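Local coordinates for protein Kif13b (Mus musculus, PDB 5B64) that probably works as a kinesin motor that carries cargo along microtubules, with the segment studied here bound to another protein chain, at residues B[15-20]-B[63-68]; B[22-27]-B[86-91]; B[28-33]-B[93-98]; B[33-38]-B[116-121]. One frame throughout, in Å; residues are numbered along the deposited sequence.

Contact 1: residues B[15-20]-B[63-68]; sequences REQIVK and SEPAIQ
Pro65 lays its ring against the helix surface made by Gln17 and Ile18, and almost all of the contact runs through that one ring. Its CD touches the first methylene of the glutamine, Gln17 CB to Pro65 CD 3.6 Å. The neighbouring ring carbon reaches between the two helix residues: Pro65 CG lies 3.7 Å from Gln17 C, a backbone carbon, and 3.6 Å from Ile18 CG1. Ile18 has CG1 beside its backbone N and anti to its carbonyl carbon (chi1 -73°), which brings this methylene, rather than the methyl CG2, to the proline. The Gln17 chain bends sharply at chi2 (-90°), and its amide takes no part in the apolar contact. The strand here is the middle one of a three-stranded antiparallel sheet, and helix 9-34 packs across the start of it; the adjoining residues Glu64 and Ala66 bond through their backbones to Gln46 and Thr44 on the edge strand 40-46. Pro65 also touches Leu14 and Ala21, one turn before and one turn after the pair described, so the ring is seated on a stripe running along the helix. Further along the strand, Ile67 repeats the theme by meeting Val25 of the same helix.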
loop_
_atom_site.group_PDB
_atom_site.type_symbol
_atom_site.label_atom_id
_atom_site.label_comp_id
_atom_site.label_asym_id
_atom_site.label_seq_id
_atom_site.Cartn_x
_atom_site.Cartn_y
_atom_site.Cartn_z
ATOM N N ARG B 15 -35.238 -2.147 11.838
ATOM C CA ARG B 15 -35.372 -1.155 10.783
ATOM C C ARG B 15 -34.401 0.012 10.957
ATOM O O ARG B 15 -33.781 0.450 9.990
ATOM C CB ARG B 15 -36.812 -0.638 10.699
ATOM C CG ARG B 15 -37.063 0.193 9.457
ATOM C CD ARG B 15 -38.491 0.674 9.367
ATOM N NE ARG B 15 -38.717 1.492 8.173
ATOM C CZ ARG B 15 -39.763 2.299 8.012
ATOM N NH1 ARG B 15 -39.902 3.006 6.894
ATOM N NH2 ARG B 15 -40.670 2.404 8.977
ATOM N N GLU B 16 -34.259 0.503 12.186
ATOM C CA GLU B 16 -33.392 1.654 12.450
ATOM C C GLU B 16 -31.926 1.257 12.333
ATOM O O GLU B 16 -31.082 2.065 11.922
ATOM C CB GLU B 16 -33.675 2.271 13.830
ATOM N N GLN B 17 -31.641 0.007 12.694
ATOM C CA GLN B 17 -30.295 -0.543 12.576
ATOM C C GLN B 17 -29.891 -0.679 11.115
ATOM O O GLN B 17 -28.759 -0.364 10.746
ATOM C CB GLN B 17 -30.210 -1.908 13.256
ATOM C CG GLN B 17 -30.271 -1.856 14.754
ATOM C CD GLN B 17 -28.907 -1.727 15.375
ATOM O OE1 GLN B 17 -28.423 -0.616 15.627
ATOM N NE2 GLN B 17 -28.263 -2.872 15.624
ATOM N N ILE B 18 -30.818 -1.153 10.286
ATOM C CA ILE B 18 -30.556 -1.298 8.857
ATOM C C ILE B 18 -30.340 0.058 8.178
ATOM O O ILE B 18 -29.564 0.181 7.228
ATOM C CB ILE B 18 -31.659 -2.114 8.158
ATOM C CG1 ILE B 18 -31.523 -3.599 8.556
ATOM C CG2 ILE B 18 -31.579 -1.939 6.640
ATOM C CD1 ILE B 18 -32.713 -4.495 8.219
ATOM N N VAL B 19 -31.002 1.083 8.690
ATOM C CA VAL B 19 -30.787 2.430 8.192
ATOM C C VAL B 19 -29.379 2.919 8.539
ATOM O O VAL B 19 -28.657 3.444 7.687
ATOM C CB VAL B 19 -31.851 3.390 8.746
ATOM C CG1 VAL B 19 -31.365 4.823 8.671
ATOM C CG2 VAL B 19 -33.176 3.188 7.983
ATOM N N LYS B 20 -28.998 2.725 9.795
ATOM C CA LYS B 20 -27.667 3.057 10.273
ATOM C C LYS B 20 -26.594 2.362 9.436
ATOM O O LYS B 20 -25.651 2.999 8.996
ATOM C CB LYS B 20 -27.549 2.644 11.743
ATOM C CG LYS B 20 -26.190 2.820 12.411
ATOM C CD LYS B 20 -26.358 2.584 13.906
ATOM C CE LYS B 20 -25.067 2.820 14.682
ATOM N NZ LYS B 20 -25.318 3.197 16.119
ATOM N N SER B 63 -32.793 -11.236 13.693
ATOM C CA SER B 63 -31.779 -10.593 12.876
ATOM C C SER B 63 -31.329 -9.224 13.326
ATOM O O SER B 63 -32.073 -8.436 13.918
ATOM C CB SER B 63 -32.232 -10.502 11.426
ATOM O OG SER B 63 -31.993 -11.731 10.784
ATOM N N GLU B 64 -30.079 -8.956 13.011
ATOM C CA GLU B 64 -29.554 -7.619 13.068
ATOM C C GLU B 64 -28.596 -7.500 11.892
ATOM O O GLU B 64 -28.197 -8.514 11.312
ATOM C CB GLU B 64 -28.847 -7.400 14.388
ATOM C CG GLU B 64 -27.653 -8.271 14.574
ATOM C CD GLU B 64 -27.149 -8.192 15.994
ATOM O OE1 GLU B 64 -25.911 -8.213 16.201
ATOM O OE2 GLU B 64 -28.008 -8.099 16.905
ATOM N N PRO B 65 -28.252 -6.267 11.505
ATOM C CA PRO B 65 -27.400 -6.133 10.320
ATOM C C PRO B 65 -25.954 -6.588 10.518
ATOM O O PRO B 65 -25.349 -6.430 11.587
ATOM C CB PRO B 65 -27.453 -4.631 10.012
ATOM C CG PRO B 65 -28.657 -4.128 10.728
ATOM C CD PRO B 65 -28.826 -4.979 11.931
ATOM N N ALA B 66 -25.413 -7.170 9.456
ATOM C CA ALA B 66 -23.993 -7.494 9.370
ATOM C C ALA B 66 -23.470 -6.997 8.020
ATOM O O ALA B 66 -24.250 -6.634 7.128
ATOM C CB ALA B 66 -23.753 -9.002 9.537
ATOM N N ILE B 67 -22.154 -6.973 7.875
ATOM C CA ILE B 67 -21.539 -6.314 6.740
ATOM C C ILE B 67 -20.722 -7.286 5.915
ATOM O O ILE B 67 -19.746 -7.877 6.408
ATOM C CB ILE B 67 -20.607 -5.178 7.197
ATOM C CG1 ILE B 67 -21.334 -4.238 8.164
ATOM C CG2 ILE B 67 -20.022 -4.459 5.986
ATOM C CD1 ILE B 67 -22.563 -3.599 7.596
ATOM N N GLN B 68 -21.119 -7.446 4.658
ATOM C CA GLN B 68 -20.349 -8.260 3.744
ATOM C C GLN B 68 -19.251 -7.409 3.149
ATOM O O GLN B 68 -19.515 -6.372 2.552
ATOM C CB GLN B 68 -21.218 -8.839 2.639
ATOM C CG GLN B 68 -20.384 -9.483 1.547
ATOM C CD GLN B 68 -21.202 -10.376 0.646
ATOM O OE1 GLN B 68 -21.691 -11.424 1.076
ATOM N NE2 GLN B 68 -21.358 -9.969 -0.616
#

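Contact 2: residues B[22-27]-B[86-91]; sequences NLLVRE and NRLLDM
The carboxylate of Glu27, whose OE1 is in a salt bridge with Arg92 one residue beyond the second helix segment, is the flat end of a side chain that meets Leu88 through its aliphatic stem. That touch is loose: Glu27 CG to Leu88 CD2 is 4.4 Å. The glutamate swings out with CG anti to its backbone N (chi1 179°), and this brings CG alongside the leucine methyl. The closer touch comes from the other methyl. Leu88 CD1 sits 3.7 Å from Leu24 CB and 4.0 Å from Leu24 CD2, and it lies equally near the backbone, 4.0 Å from Leu24 O. One branched leucine thus spans a turn of the facing helix, a methyl on Leu24 and a methyl on Glu27. This is helix-on-helix packing: helices 9-34 and 81-100 run in the same general direction, and the three-stranded sheet lies between them in sequence. Ala28 gives Leu88 a further small neighbour, while Leu84, one turn before Leu88, also packs on Leu24. Arg87, next to Leu88, serves a different purpose, bridging to Asp120 and to an acidic side chain of another protein chain.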
loop_
_atom_site.group_PDB
_atom_site.type_symbol
_atom_site.label_atom_id
_atom_site.label_comp_id
_atom_site.label_asym_id
_atom_site.label_seq_id
_atom_site.Cartn_x
_atom_site.Cartn_y
_atom_site.Cartn_z
ATOM N N ASN B 22 -26.817 1.020 6.483
ATOM C CA ASN B 22 -26.900 1.484 5.108
ATOM C C ASN B 22 -26.035 2.706 4.849
ATOM O O ASN B 22 -25.325 2.763 3.850
ATOM C CB ASN B 22 -28.347 1.764 4.729
ATOM C CG ASN B 22 -29.042 0.542 4.191
ATOM O OD1 ASN B 22 -28.402 -0.466 3.891
ATOM N ND2 ASN B 22 -30.361 0.628 4.033
ATOM N N LEU B 23 -26.098 3.671 5.763
ATOM C CA LEU B 23 -25.246 4.853 5.721
ATOM C C LEU B 23 -23.738 4.552 5.920
ATOM O O LEU B 23 -22.904 5.004 5.141
ATOM C CB LEU B 23 -25.714 5.868 6.773
ATOM C CG LEU B 23 -26.774 6.932 6.443
ATOM C CD1 LEU B 23 -27.184 6.914 4.977
ATOM C CD2 LEU B 23 -28.002 6.847 7.356
ATOM N N LEU B 24 -23.393 3.805 6.967
ATOM C CA LEU B 24 -21.995 3.582 7.334
ATOM C C LEU B 24 -21.231 2.879 6.228
ATOM O O LEU B 24 -20.079 3.194 5.935
ATOM C CB LEU B 24 -21.907 2.746 8.606
ATOM C CG LEU B 24 -22.558 3.376 9.834
ATOM C CD1 LEU B 24 -22.148 2.646 11.100
ATOM C CD2 LEU B 24 -22.203 4.848 9.914
ATOM N N VAL B 25 -21.901 1.919 5.621
ATOM C CA VAL B 25 -21.327 1.103 4.576
ATOM C C VAL B 25 -20.974 2.011 3.407
ATOM O O VAL B 25 -19.984 1.821 2.709
ATOM C CB VAL B 25 -22.349 -0.012 4.209
ATOM C CG1 VAL B 25 -22.692 -0.045 2.722
ATOM C CG2 VAL B 25 -21.888 -1.364 4.761
ATOM N N ARG B 26 -21.779 3.042 3.234
ATOM C CA ARG B 26 -21.536 4.028 2.205
ATOM C C ARG B 26 -20.327 4.916 2.507
ATOM O O ARG B 26 -19.592 5.308 1.598
ATOM C CB ARG B 26 -22.779 4.889 2.052
ATOM C CG ARG B 26 -23.779 4.299 1.109
ATOM C CD ARG B 26 -24.087 5.305 0.012
ATOM N NE ARG B 26 -25.441 5.821 0.163
ATOM C CZ ARG B 26 -26.007 6.692 -0.662
ATOM N NH1 ARG B 26 -25.336 7.167 -1.711
ATOM N NH2 ARG B 26 -27.247 7.089 -0.428
ATOM N N GLU B 27 -20.132 5.253 3.779
ATOM C CA GLU B 27 -18.996 6.090 4.156
ATOM C C GLU B 27 -17.726 5.262 4.051
ATOM O O GLU B 27 -16.714 5.740 3.532
ATOM C CB GLU B 27 -19.154 6.717 5.550
ATOM C CG GLU B 27 -17.955 7.584 5.974
ATOM C CD GLU B 27 -18.292 8.665 7.022
ATOM O OE1 GLU B 27 -17.747 8.620 8.147
ATOM O OE2 GLU B 27 -19.079 9.588 6.711
ATOM N N ASN B 86 -16.607 0.657 14.592
ATOM C CA ASN B 86 -15.259 0.845 15.141
ATOM C C ASN B 86 -14.159 1.075 14.093
ATOM O O ASN B 86 -13.325 1.985 14.245
ATOM C CB ASN B 86 -14.859 -0.319 16.032
ATOM C CG ASN B 86 -15.619 -0.334 17.331
ATOM O OD1 ASN B 86 -15.877 0.719 17.929
ATOM N ND2 ASN B 86 -15.994 -1.530 17.782
ATOM N N ARG B 87 -14.143 0.254 13.043
ATOM C CA ARG B 87 -13.153 0.436 11.991
ATOM C C ARG B 87 -13.266 1.803 11.356
ATOM O O ARG B 87 -12.254 2.373 10.960
ATOM C CB ARG B 87 -13.272 -0.625 10.903
ATOM C CG ARG B 87 -12.530 -1.881 11.221
ATOM C CD ARG B 87 -11.031 -1.667 11.471
ATOM N NE ARG B 87 -10.487 -2.901 12.011
ATOM C CZ ARG B 87 -10.314 -4.013 11.304
ATOM N NH1 ARG B 87 -9.851 -5.109 11.899
ATOM N NH2 ARG B 87 -10.590 -4.034 10.002
ATOM N N LEU B 88 -14.495 2.318 11.243
ATOM C CA LEU B 88 -14.709 3.686 10.753
ATOM C C LEU B 88 -13.913 4.744 11.547
ATOM O O LEU B 88 -13.444 5.727 10.982
ATOM C CB LEU B 88 -16.201 4.041 10.709
ATOM C CG LEU B 88 -16.844 3.505 9.429
ATOM C CD1 LEU B 88 -18.380 3.585 9.490
ATOM C CD2 LEU B 88 -16.290 4.231 8.205
ATOM N N LEU B 89 -13.763 4.536 12.849
ATOM C CA LEU B 89 -12.952 5.425 13.646
ATOM C C LEU B 89 -11.559 5.514 13.010
ATOM O O LEU B 89 -10.995 6.603 12.860
ATOM C CB LEU B 89 -12.870 4.905 15.080
ATOM C CG LEU B 89 -13.879 5.414 16.113
ATOM C CD1 LEU B 89 -15.192 5.786 15.466
ATOM C CD2 LEU B 89 -14.094 4.377 17.243
ATOM N N ASP B 90 -11.041 4.362 12.605
ATOM C CA ASP B 90 -9.706 4.256 12.037
ATOM C C ASP B 90 -9.611 4.771 10.598
ATOM O O ASP B 90 -8.639 5.435 10.243
ATOM C CB ASP B 90 -9.212 2.806 12.116
ATOM C CG ASP B 90 -9.038 2.326 13.549
ATOM O OD1 ASP B 90 -8.602 3.132 14.410
ATOM O OD2 ASP B 90 -9.337 1.137 13.814
ATOM N N MET B 91 -10.610 4.447 9.778
ATOM C CA MET B 91 -10.676 4.885 8.385
ATOM C C MET B 91 -10.724 6.417 8.282
ATOM O O MET B 91 -9.962 7.026 7.526
ATOM C CB MET B 91 -11.914 4.280 7.710
ATOM C CG MET B 91 -12.046 2.758 7.808
ATOM S SD MET B 91 -13.461 2.187 6.832
ATOM C CE MET B 91 -13.695 0.512 7.398
#

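Contact 3: residues B[28-33]-B[93-98]; sequences ASYIAE and DLYQEW
Ile31 and Tyr95 make the aliphatic part of this contact. The methyl Ile31 CG2 rests 4.0 Å from Tyr95 CB and 4.1 Å from Tyr95 CD1, so it touches the root of the tyrosine and the near part of its ring. The branch is aimed there because CG2 is the one standing anti to the isoleucine backbone N. The second interaction is between aromatic ends. The Tyr95 side chain runs across helix 9-34, its CG anti to the backbone N (chi1 -177°), and its hydroxyl arrives at Tyr30. There Tyr30 CE1 lies 4.0 Å from Tyr95 OH and 4.4 Å from Tyr95 CZ. The two hydroxyls, Tyr30 OH and Tyr95 OH, are 3.8 Å apart, too far for a hydrogen bond, and the rings are not stacked; this is van der Waals contact with polar ends alongside. Polar bonding belongs to the surroundings: Glu97 reaches Tyr111 and, through OE1, side chains of another protein chain. Tyr95 also packs on Glu34, while Ile31 touches Met91 of helix 81-100 and Phe118 of the C-terminal loop. The arrangement is that of two helices side by side, here 9-34 and 81-100, running the same way and packed at this point through Tyr95, set against Tyr30 and Ile31.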
loop_
_atom_site.group_PDB
_atom_site.type_symbol
_atom_site.label_atom_id
_atom_site.label_comp_id
_atom_site.label_asym_id
_atom_site.label_seq_id
_atom_site.Cartn_x
_atom_site.Cartn_y
_atom_site.Cartn_z
ATOM N N ALA B 28 -17.783 4.014 4.510
ATOM C CA ALA B 28 -16.606 3.151 4.435
ATOM C C ALA B 28 -16.158 3.015 2.974
ATOM O O ALA B 28 -14.978 3.186 2.657
ATOM C CB ALA B 28 -16.882 1.789 5.048
ATOM N N SER B 29 -17.114 2.750 2.092
ATOM C CA SER B 29 -16.816 2.548 0.685
ATOM C C SER B 29 -16.079 3.721 0.060
ATOM O O SER B 29 -15.192 3.534 -0.780
ATOM C CB SER B 29 -18.095 2.276 -0.097
ATOM O OG SER B 29 -18.531 0.947 0.138
ATOM N N TYR B 30 -16.446 4.926 0.476
ATOM C CA TYR B 30 -15.919 6.127 -0.143
ATOM C C TYR B 30 -14.448 6.347 0.258
ATOM O O TYR B 30 -13.584 6.650 -0.593
ATOM C CB TYR B 30 -16.778 7.334 0.251
ATOM C CG TYR B 30 -16.144 8.637 -0.135
ATOM C CD1 TYR B 30 -15.515 9.439 0.816
ATOM C CD2 TYR B 30 -16.134 9.053 -1.464
ATOM C CE1 TYR B 30 -14.898 10.646 0.440
ATOM C CE2 TYR B 30 -15.532 10.241 -1.831
ATOM C CZ TYR B 30 -14.919 11.027 -0.880
ATOM O OH TYR B 30 -14.325 12.196 -1.266
ATOM N N ILE B 31 -14.180 6.212 1.557
ATOM C CA ILE B 31 -12.842 6.391 2.086
ATOM C C ILE B 31 -11.925 5.338 1.497
ATOM O O ILE B 31 -10.775 5.616 1.130
ATOM C CB ILE B 31 -12.839 6.245 3.603
ATOM C CG1 ILE B 31 -13.668 7.365 4.227
ATOM C CG2 ILE B 31 -11.423 6.249 4.128
ATOM C CD1 ILE B 31 -13.858 7.218 5.676
ATOM N N ALA B 32 -12.453 4.126 1.396
ATOM C CA ALA B 32 -11.706 3.041 0.802
ATOM C C ALA B 32 -11.346 3.401 -0.641
ATOM O O ALA B 32 -10.227 3.167 -1.098
ATOM C CB ALA B 32 -12.498 1.768 0.867
ATOM N N GLU B 33 -12.279 4.009 -1.355
ATOM C CA GLU B 33 -12.006 4.385 -2.738
ATOM C C GLU B 33 -10.933 5.473 -2.803
ATOM O O GLU B 33 -10.051 5.434 -3.668
ATOM C CB GLU B 33 -13.298 4.846 -3.443
ATOM C CG GLU B 33 -13.162 5.012 -4.946
ATOM C CD GLU B 33 -12.998 3.685 -5.690
ATOM O OE1 GLU B 33 -13.481 2.634 -5.193
ATOM O OE2 GLU B 33 -12.390 3.695 -6.784
ATOM N N ASP B 93 -9.690 8.536 10.610
ATOM C CA ASP B 93 -8.336 8.932 11.021
ATOM C C ASP B 93 -7.345 8.868 9.888
ATOM O O ASP B 93 -6.635 9.845 9.638
ATOM C CB ASP B 93 -7.809 8.042 12.140
ATOM C CG ASP B 93 -8.442 8.352 13.482
ATOM O OD1 ASP B 93 -9.193 9.353 13.569
ATOM O OD2 ASP B 93 -8.186 7.594 14.453
ATOM N N LEU B 94 -7.295 7.716 9.211
ATOM C CA LEU B 94 -6.321 7.492 8.139
ATOM C C LEU B 94 -6.572 8.470 6.991
ATOM O O LEU B 94 -5.644 9.040 6.408
ATOM C CB LEU B 94 -6.404 6.062 7.623
ATOM C CG LEU B 94 -5.258 5.615 6.709
ATOM C CD1 LEU B 94 -3.913 5.679 7.436
ATOM C CD2 LEU B 94 -5.503 4.201 6.146
ATOM N N TYR B 95 -7.848 8.677 6.705
ATOM C CA TYR B 95 -8.261 9.610 5.679
ATOM C C TYR B 95 -7.806 11.044 5.970
ATOM O O TYR B 95 -7.245 11.717 5.105
ATOM C CB TYR B 95 -9.779 9.565 5.537
ATOM C CG TYR B 95 -10.285 10.443 4.441
ATOM C CD1 TYR B 95 -10.236 10.026 3.114
ATOM C CD2 TYR B 95 -10.812 11.701 4.722
ATOM C CE1 TYR B 95 -10.720 10.840 2.088
ATOM C CE2 TYR B 95 -11.281 12.527 3.702
ATOM C CZ TYR B 95 -11.233 12.088 2.388
ATOM O OH TYR B 95 -11.702 12.904 1.377
ATOM N N GLN B 96 -8.063 11.514 7.185
ATOM C CA GLN B 96 -7.706 12.877 7.547
ATOM C C GLN B 96 -6.190 12.998 7.582
ATOM O O GLN B 96 -5.633 14.029 7.234
ATOM C CB GLN B 96 -8.311 13.258 8.893
ATOM C CG GLN B 96 -7.979 14.662 9.319
ATOM C CD GLN B 96 -8.564 15.007 10.683
ATOM O OE1 GLN B 96 -8.519 14.201 11.620
ATOM N NE2 GLN B 96 -9.124 16.208 10.798
ATOM N N GLU B 97 -5.523 11.925 7.990
ATOM C CA GLU B 97 -4.073 11.899 7.967
ATOM C C GLU B 97 -3.558 12.022 6.527
ATOM O O GLU B 97 -2.592 12.734 6.259
ATOM C CB GLU B 97 -3.533 10.626 8.628
ATOM C CG GLU B 97 -2.108 10.787 9.101
ATOM C CD GLU B 97 -1.436 9.478 9.503
ATOM O OE1 GLU B 97 -0.194 9.491 9.740
ATOM O OE2 GLU B 97 -2.138 8.450 9.581
ATOM N N TRP B 98 -4.213 11.319 5.610
ATOM C CA TRP B 98 -3.856 11.343 4.205
ATOM C C TRP B 98 -4.041 12.733 3.603
ATOM O O TRP B 98 -3.121 13.264 2.969
ATOM C CB TRP B 98 -4.702 10.313 3.450
ATOM C CG TRP B 98 -4.414 10.243 1.983
ATOM C CD1 TRP B 98 -3.239 9.879 1.394
ATOM C CD2 TRP B 98 -5.328 10.519 0.920
ATOM N NE1 TRP B 98 -3.366 9.919 0.026
ATOM C CE2 TRP B 98 -4.638 10.314 -0.289
ATOM C CE3 TRP B 98 -6.665 10.930 0.871
ATOM C CZ2 TRP B 98 -5.242 10.496 -1.532
ATOM C CZ3 TRP B 98 -7.265 11.115 -0.369
ATOM C CH2 TRP B 98 -6.555 10.895 -1.550
#

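Contact 4: residues B[33-38]-B[116-121]; sequences EELDKR and DPFYDE
Lys37 has CG beside its backbone N and bends at chi2 (-94°), so its methylenes fold past Phe118 and on to Asp116. Lys37 CB lies 3.9 Å from Phe118 CD1, and Lys37 CD lies 4.1 Å from Asp116 CG. Leu35 comes to that ring's edge, near its plane, Leu35 CD1 to Phe118 CZ 4.1 Å, while Pro117 CG lies over one face. Beyond CD the lysine chain turns away from the carboxylate, and NZ bonds to the backbone oxygens of Phe112 and Ala115, near the end of helix 106-114. Asp116 works on both sides. Its OD2 bridges to Arg71, and its OD1, met 27° out of the carboxylate plane, accepts from the backbone, Phe118 N to Asp116 OD1 3.1 Å. Replaced by alanine, this residue would probably leave Phe118 N and Arg71 without their mates and set the turn carrying the ring free to shift. Arg38 grips Glu33 side-on, NE to one oxygen and NH2 to the other, Arg38 NE to Glu33 OE1 being 2.9 Å; this ties the chain back onto the helix it has left. Two turns face each other: a Schellman motif ending helix 9-34 at Asp36, and an Asx turn begun by Asp116.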
loop_
_atom_site.group_PDB
_atom_site.type_symbol
_atom_site.label_atom_id
_atom_site.label_comp_id
_atom_site.label_asym_id
_atom_site.label_seq_id
_atom_site.Cartn_x
_atom_site.Cartn_y
_atom_site.Cartn_z
ATOM N N GLU B 33 -12.279 4.009 -1.355
ATOM C CA GLU B 33 -12.006 4.385 -2.738
ATOM C C GLU B 33 -10.933 5.473 -2.803
ATOM O O GLU B 33 -10.051 5.434 -3.668
ATOM C CB GLU B 33 -13.298 4.846 -3.443
ATOM C CG GLU B 33 -13.162 5.012 -4.946
ATOM C CD GLU B 33 -12.998 3.685 -5.690
ATOM O OE1 GLU B 33 -13.481 2.634 -5.193
ATOM O OE2 GLU B 33 -12.390 3.695 -6.784
ATOM N N GLU B 34 -11.018 6.439 -1.889
ATOM C CA GLU B 34 -10.086 7.564 -1.872
ATOM C C GLU B 34 -8.659 7.084 -1.626
ATOM O O GLU B 34 -7.691 7.604 -2.207
ATOM C CB GLU B 34 -10.480 8.582 -0.795
ATOM C CG GLU B 34 -11.689 9.446 -1.138
ATOM C CD GLU B 34 -11.499 10.231 -2.430
ATOM O OE1 GLU B 34 -10.856 11.308 -2.405
ATOM O OE2 GLU B 34 -11.996 9.762 -3.475
ATOM N N LEU B 35 -8.539 6.079 -0.764
ATOM C CA LEU B 35 -7.232 5.630 -0.327
ATOM C C LEU B 35 -6.668 4.599 -1.281
ATOM O O LEU B 35 -5.566 4.078 -1.075
ATOM C CB LEU B 35 -7.293 5.114 1.104
ATOM C CG LEU B 35 -7.566 6.206 2.140
ATOM C CD1 LEU B 35 -6.821 5.900 3.375
ATOM C CD2 LEU B 35 -7.143 7.568 1.654
ATOM N N ASP B 36 -7.434 4.353 -2.339
ATOM C CA ASP B 36 -7.087 3.424 -3.396
ATOM C C ASP B 36 -6.965 2.012 -2.840
ATOM O O ASP B 36 -6.049 1.252 -3.178
ATOM C CB ASP B 36 -5.823 3.868 -4.124
ATOM C CG ASP B 36 -5.665 3.189 -5.466
ATOM O OD1 ASP B 36 -6.685 2.703 -6.009
ATOM O OD2 ASP B 36 -4.524 3.145 -5.983
ATOM N N LYS B 37 -7.904 1.686 -1.961
ATOM C CA LYS B 37 -8.048 0.348 -1.407
ATOM C C LYS B 37 -9.490 -0.077 -1.650
ATOM O O LYS B 37 -10.204 -0.368 -0.695
ATOM C CB LYS B 37 -7.811 0.379 0.102
ATOM C CG LYS B 37 -6.462 0.888 0.543
ATOM C CD LYS B 37 -5.485 -0.259 0.739
ATOM C CE LYS B 37 -4.059 0.236 0.640
ATOM N NZ LYS B 37 -3.772 1.351 1.588
ATOM N N ARG B 38 -9.925 -0.079 -2.912
ATOM C CA ARG B 38 -11.314 -0.371 -3.276
ATOM C C ARG B 38 -11.853 -1.650 -2.613
ATOM O O ARG B 38 -11.258 -2.726 -2.721
ATOM C CB ARG B 38 -11.469 -0.438 -4.803
ATOM C CG ARG B 38 -12.867 -0.812 -5.287
ATOM C CD ARG B 38 -13.008 -0.686 -6.795
ATOM N NE ARG B 38 -12.982 0.707 -7.245
ATOM C CZ ARG B 38 -13.021 1.086 -8.524
ATOM N NH1 ARG B 38 -13.091 0.176 -9.493
ATOM N NH2 ARG B 38 -12.987 2.378 -8.839
ATOM N N ASP B 116 -4.184 -0.698 6.003
ATOM C CA ASP B 116 -5.422 -1.276 5.491
ATOM C C ASP B 116 -6.424 -1.680 6.577
ATOM O O ASP B 116 -6.559 -2.860 6.909
ATOM C CB ASP B 116 -5.091 -2.492 4.638
ATOM C CG ASP B 116 -6.232 -2.900 3.758
ATOM O OD1 ASP B 116 -7.334 -2.344 3.934
ATOM O OD2 ASP B 116 -6.034 -3.780 2.886
ATOM N N PRO B 117 -7.142 -0.697 7.128
ATOM C CA PRO B 117 -8.193 -1.027 8.097
ATOM C C PRO B 117 -9.478 -1.474 7.385
ATOM O O PRO B 117 -10.513 -1.689 8.036
ATOM C CB PRO B 117 -8.415 0.307 8.826
ATOM C CG PRO B 117 -8.066 1.356 7.781
ATOM C CD PRO B 117 -6.974 0.760 6.933
ATOM N N PHE B 118 -9.409 -1.609 6.061
ATOM C CA PHE B 118 -10.610 -1.826 5.251
ATOM C C PHE B 118 -10.927 -3.314 5.042
ATOM O O PHE B 118 -12.081 -3.697 4.800
ATOM C CB PHE B 118 -10.501 -1.110 3.894
ATOM C CG PHE B 118 -10.218 0.370 3.995
ATOM C CD1 PHE B 118 -8.916 0.858 3.832
ATOM C CD2 PHE B 118 -11.252 1.285 4.248
ATOM C CE1 PHE B 118 -8.650 2.227 3.928
ATOM C CE2 PHE B 118 -10.985 2.660 4.345
ATOM C CZ PHE B 118 -9.691 3.127 4.180
ATOM N N TYR B 119 -9.909 -4.154 5.144
ATOM C CA TYR B 119 -10.097 -5.574 4.889
ATOM C C TYR B 119 -9.090 -6.382 5.717
ATOM O O TYR B 119 -7.991 -5.917 5.997
ATOM C CB TYR B 119 -9.971 -5.840 3.376
ATOM C CG TYR B 119 -10.095 -7.282 2.971
ATOM C CD1 TYR B 119 -11.351 -7.875 2.785
ATOM C CD2 TYR B 119 -8.962 -8.065 2.773
ATOM C CE1 TYR B 119 -11.462 -9.211 2.416
ATOM C CE2 TYR B 119 -9.068 -9.404 2.412
ATOM C CZ TYR B 119 -10.313 -9.965 2.227
ATOM O OH TYR B 119 -10.400 -11.283 1.858
ATOM N N ASP B 120 -9.472 -7.577 6.141
ATOM C CA ASP B 120 -8.604 -8.357 7.006
ATOM C C ASP B 120 -8.009 -9.580 6.313
ATOM O O ASP B 120 -8.732 -10.503 5.935
ATOM C CB ASP B 120 -9.334 -8.719 8.301
ATOM C CG ASP B 120 -9.572 -7.496 9.188
ATOM O OD1 ASP B 120 -8.913 -6.450 8.947
ATOM O OD2 ASP B 120 -10.403 -7.569 10.122
ATOM N N GLU B 121 -6.686 -9.560 6.141
ATOM C CA GLU B 121 -5.961 -10.627 5.443
ATOM C C GLU B 121 -6.258 -12.011 6.014
ATOM O O GLU B 121 -6.411 -12.967 5.252
ATOM C CB GLU B 121 -4.448 -10.356 5.425
#

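Overall arrangement
From the N terminus, helix 9-34 supplies the first segment of contacts 1, 2 and 3 in order, and its C-terminal end begins contact 4. The second segments come in the same order, so every pair crosses. Contact 1 closes the loop back to the middle strand. Contacts 2 and 3 close longer ones, to helix 81-100, and contact 4 the longest, to the loop after helix 106-114. Contacts 1 and 3 lie on opposite sides of the chain centre, about 22 Å apart between centres. Contact 2 touches contact 1; its Met91 packs on Ala28 of contact 3 and Phe118 of contact 4. Contacts 3 and 4 share Glu33 and meet where Leu94 and Trp98 pack on Leu35.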